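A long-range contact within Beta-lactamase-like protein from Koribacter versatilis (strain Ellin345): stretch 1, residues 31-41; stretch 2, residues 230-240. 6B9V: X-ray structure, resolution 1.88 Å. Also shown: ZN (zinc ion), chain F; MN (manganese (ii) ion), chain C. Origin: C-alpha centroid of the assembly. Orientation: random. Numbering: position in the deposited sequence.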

# COMPACT_ATOMS: atom_id res chain seq x y z
N SER A 31 22.21 -0.60 -5.07
CA SER A 31 22.22 -0.99 -3.66
C SER A 31 22.38 0.22 -2.75
O SER A 31 22.50 0.08 -1.53
N ASP A 32 22.38 1.41 -3.34
CA ASP A 32 22.38 2.65 -2.57
C ASP A 32 21.01 2.80 -1.91
O ASP A 32 19.99 2.87 -2.60
N PRO A 33 20.97 2.83 -0.57
CA PRO A 33 19.69 2.96 0.13
C PRO A 33 18.84 4.14 -0.35
O PRO A 33 17.60 4.06 -0.35
N HIS A 34 19.47 5.23 -0.76
CA HIS A 34 18.70 6.41 -1.17
C HIS A 34 18.07 6.23 -2.55
O HIS A 34 17.24 7.02 -2.96
N ASP A 35 18.46 5.18 -3.27
CA ASP A 35 17.80 4.85 -4.53
C ASP A 35 16.54 4.01 -4.30
O ASP A 35 15.85 3.67 -5.26
N ARG A 36 16.26 3.66 -3.04
CA ARG A 36 15.00 3.04 -2.69
C ARG A 36 14.05 4.13 -2.25
O ARG A 36 14.32 4.84 -1.28
N ARG A 37 12.93 4.25 -2.96
CA ARG A 37 12.03 5.37 -2.73
C ARG A 37 10.56 4.93 -2.67
O ARG A 37 10.03 4.41 -3.64
N LEU A 38 9.91 5.16 -1.53
CA LEU A 38 8.46 4.92 -1.43
C LEU A 38 7.68 6.09 -2.04
O LEU A 38 8.27 7.10 -2.44
N ARG A 39 6.37 5.96 -2.14
CA ARG A 39 5.56 6.96 -2.77
C ARG A 39 5.56 8.31 -2.00
O ARG A 39 5.87 8.32 -0.85
N PRO A 40 5.20 9.41 -2.67
CA PRO A 40 5.61 10.73 -2.14
C PRO A 40 4.73 11.35 -1.05
O PRO A 40 3.52 11.50 -1.23
N SER A 41 5.36 11.72 0.07
CA SER A 41 4.65 12.21 1.27
C SER A 41 5.64 12.77 2.28
O SER A 41 6.76 12.28 2.38
N THR A 230 11.65 16.02 -5.26
CA THR A 230 10.93 14.79 -4.85
C THR A 230 10.10 14.28 -6.02
O THR A 230 10.16 14.86 -7.12
N HIS A 231 9.34 13.21 -5.80
CA HIS A 231 8.56 12.52 -6.85
C HIS A 231 9.49 11.93 -7.92
O HIS A 231 9.16 11.87 -9.10
N ILE A 232 10.64 11.44 -7.47
CA ILE A 232 11.75 11.05 -8.33
C ILE A 232 11.56 9.64 -8.91
O ILE A 232 11.21 8.72 -8.18
N SER A 233 11.83 9.50 -10.21
CA SER A 233 11.70 8.21 -10.91
C SER A 233 13.05 7.49 -11.06
O SER A 233 14.10 8.05 -10.71
N HIS A 234 13.04 6.27 -11.59
CA HIS A 234 14.30 5.54 -11.77
C HIS A 234 15.21 6.15 -12.84
O HIS A 234 16.34 5.70 -13.06
N ASP A 235 14.74 7.22 -13.47
CA ASP A 235 15.56 7.94 -14.44
C ASP A 235 16.72 8.69 -13.77
O ASP A 235 17.68 9.06 -14.45
N LEU A 236 16.62 8.94 -12.46
CA LEU A 236 17.59 9.78 -11.76
C LEU A 236 18.34 9.03 -10.66
O LEU A 236 17.79 8.79 -9.58
N PRO A 237 19.61 8.67 -10.91
CA PRO A 237 20.47 8.03 -9.90
C PRO A 237 20.74 8.99 -8.75
O PRO A 237 21.04 10.15 -9.02
N HIS A 238 20.65 8.55 -7.50
CA HIS A 238 20.67 9.52 -6.41
C HIS A 238 22.01 10.26 -6.29
O HIS A 238 22.07 11.49 -6.44
N GLU A 239 23.08 9.52 -6.05
CA GLU A 239 24.35 10.13 -5.72
C GLU A 239 24.94 10.81 -6.95
O GLU A 239 25.49 11.91 -6.86
N GLU A 240 24.81 10.17 -8.11
CA GLU A 240 25.41 10.72 -9.32
C GLU A 240 24.75 12.04 -9.68
O GLU A 240 25.42 12.96 -10.14

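The two stretches bury 472 Å² between them, and His238 and Arg37 contribute the two largest shares of that cover. Asp32, His34, Arg37 and Pro40 point their CA-to-CB bonds toward stretch 2. Ile232 and His238 point theirs toward stretch 1. Asp35 starts sideways, but its chi1 of m brings the carboxylate to the other stretch.

Two direct hydrogen bonds cross the contact, and both involve His238. Its backbone N donates to Asp35 OD1 at 2.9 Å. This amide belongs to the first residue of a helix, so no earlier turn of that helix supplies it with a carbonyl; the carboxylate does. Pro237 holds the N-cap position just before it. The second bond runs from Arg37 NH2 to His238 ND1, also 2.9 Å. Arg37 is m at chi1 and t at chi2 and chi3, an extended shape that carries the guanidinium to the imidazole. His238 has chi1 t and chi2 81°. The two groups meet edge to edge. With NH2 donating, ND1 acts as the acceptor.

Two waters extend this polar network. Water 1 donates to Asp32 OD2 and Asp35 OD2, each at 2.7 Å, and accepts from Glu239 N at 3.1 Å. It therefore joins two acids of stretch 1 to the start of the helix. Asp32 OD2 and Glu239 OE1 are like charges 4.5 Å apart. Water 2 donates to Asp35 OD1 at 2.8 Å and to Leu236 O at 2.7 Å, and accepts from Arg37 NE at 2.9 Å. Asp35 thus takes part in both water bridges. Within stretch 1, His34 N donates to Asp32 OD1 at 3.1 Å, which ties the Asp32 side chain, chi1 t, to the 3-10 segment.

Aromatic contacts pair His34 with His238. His34 CB lies over the face of the His238 ring, 3.5 Å from its CD2, in a CH-pi contact. The His34 side chain is m, and its ring turns an edge toward the His238 face. The centroids are 5.0 Å apart and the planes meet at 77°.

Nonpolar packing completes the contact. Ile232, m at chi1 and t at chi2, sets CG2 over one face of the Arg37 guanidinium, 3.6 Å from Arg37 NE. This leaves the guanidinium edge free for its polar partners. Farther along, Pro40 CG packs 3.6 Å from His231 CD2.

His231 also binds manganese through NE2 at 2.2 Å, so Pro40 packs against a metal ligand. His234 ND1 binds zinc at 2.0 Å; the His234 CA-to-CB bond points sideways and the residue does not contact stretch 1.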

# COMPACT_ATOMS: atom_id res chain seq x y z
CB SER A 31 23.32 -2.01 -3.39
OG SER A 31 22.90 -3.29 -3.84
CB ASP A 32 22.70 3.85 -3.48
CG ASP A 32 22.85 5.18 -2.73
OD1 ASP A 32 22.44 5.29 -1.55
OD2 ASP A 32 23.38 6.13 -3.34
CB PRO A 33 20.10 3.15 1.60
CG PRO A 33 21.44 2.50 1.68
CD PRO A 33 22.11 2.72 0.36
CB HIS A 34 19.58 7.68 -1.15
CG HIS A 34 19.93 8.14 0.24
ND1 HIS A 34 19.39 7.59 1.37
CD2 HIS A 34 20.79 9.11 0.66
CE1 HIS A 34 19.89 8.20 2.44
NE2 HIS A 34 20.74 9.12 2.04
CB ASP A 35 18.76 4.11 -5.48
CG ASP A 35 19.68 5.06 -6.25
OD1 ASP A 35 19.25 6.17 -6.61
OD2 ASP A 35 20.85 4.69 -6.49
CB ARG A 36 15.17 2.00 -1.57
CG ARG A 36 13.86 1.32 -1.14
CD ARG A 36 14.10 0.40 0.10
NE ARG A 36 12.98 -0.48 0.42
CZ ARG A 36 11.89 -0.09 1.09
NH1 ARG A 36 11.76 1.17 1.47
NH2 ARG A 36 10.91 -0.95 1.36
CB ARG A 37 12.20 6.41 -3.85
CG ARG A 37 13.65 6.84 -4.13
CD ARG A 37 13.62 8.03 -5.13
NE ARG A 37 14.96 8.45 -5.53
CZ ARG A 37 15.73 9.31 -4.87
NH1 ARG A 37 15.32 9.86 -3.73
NH2 ARG A 37 16.92 9.63 -5.35
CB LEU A 38 8.05 4.72 0.03
CG LEU A 38 8.81 3.61 0.75
CD1 LEU A 38 8.33 3.45 2.20
CD2 LEU A 38 8.67 2.28 -0.02
CB ARG A 39 4.13 6.45 -3.06
CG ARG A 39 3.97 5.73 -4.40
CD ARG A 39 4.89 4.57 -4.61
NE ARG A 39 4.48 3.38 -3.90
CZ ARG A 39 3.66 2.47 -4.36
NH1 ARG A 39 3.11 2.57 -5.56
NH2 ARG A 39 3.34 1.47 -3.61
CB PRO A 40 5.61 11.61 -3.41
CG PRO A 40 4.55 11.03 -4.29
CD PRO A 40 4.63 9.51 -4.04
CB SER A 41 3.83 11.09 1.93
OG SER A 41 3.26 11.49 3.16
CB THR A 230 10.07 15.07 -3.60
OG1 THR A 230 9.52 13.84 -3.09
CG2 THR A 230 8.93 16.05 -3.92
CB HIS A 231 7.52 13.45 -7.49
CG HIS A 231 6.28 12.74 -7.93
ND1 HIS A 231 6.26 11.86 -8.98
CD2 HIS A 231 5.02 12.77 -7.43
CE1 HIS A 231 5.03 11.39 -9.14
NE2 HIS A 231 4.26 11.91 -8.20
CB ILE A 232 13.06 11.09 -7.54
CG1 ILE A 232 13.36 12.53 -7.07
CG2 ILE A 232 14.22 10.52 -8.37
CD1 ILE A 232 14.27 12.57 -5.87
CB SER A 233 11.09 8.42 -12.30
OG SER A 233 12.07 8.90 -13.20
CB HIS A 234 14.02 4.04 -12.07
CG HIS A 234 13.24 3.77 -13.33
ND1 HIS A 234 13.24 2.55 -13.99
CD2 HIS A 234 12.49 4.60 -14.09
CE1 HIS A 234 12.49 2.63 -15.07
NE2 HIS A 234 12.02 3.86 -15.15
CB ASP A 235 14.70 8.94 -15.23
CG ASP A 235 15.34 9.34 -16.54
OD1 ASP A 235 15.69 8.43 -17.32
OD2 ASP A 235 15.49 10.56 -16.80
CB LEU A 236 16.88 11.00 -11.16
CG LEU A 236 16.07 11.90 -12.10
CD1 LEU A 236 15.30 12.98 -11.35
CD2 LEU A 236 16.99 12.53 -13.11
CB PRO A 237 21.76 7.71 -10.67
CG PRO A 237 21.42 7.87 -12.12
CD PRO A 237 20.33 8.89 -12.17
CB HIS A 238 20.32 8.85 -5.07
CG HIS A 238 20.22 9.82 -3.93
ND1 HIS A 238 19.10 10.57 -3.70
CD2 HIS A 238 21.13 10.17 -2.98
CE1 HIS A 238 19.31 11.36 -2.66
NE2 HIS A 238 20.52 11.12 -2.19
CB GLU A 239 25.32 9.08 -5.16
CG GLU A 239 26.52 9.66 -4.41
CD GLU A 239 26.13 10.44 -3.16
OE1 GLU A 239 25.04 10.20 -2.60
OE2 GLU A 239 26.93 11.30 -2.73
CB GLU A 240 25.31 9.72 -10.48
CG GLU A 240 26.30 10.03 -11.58
CD GLU A 240 26.37 8.95 -12.64
OE1 GLU A 240 25.83 7.84 -12.42
OE2 GLU A 240 27.00 9.21 -13.69
ZN ZN F . 14.31 0.87 -13.53
MN MN C . 2.12 11.81 -7.83
O HOH W 1 22.91 6.39 -5.95
O HOH W 2 16.90 7.50 -7.42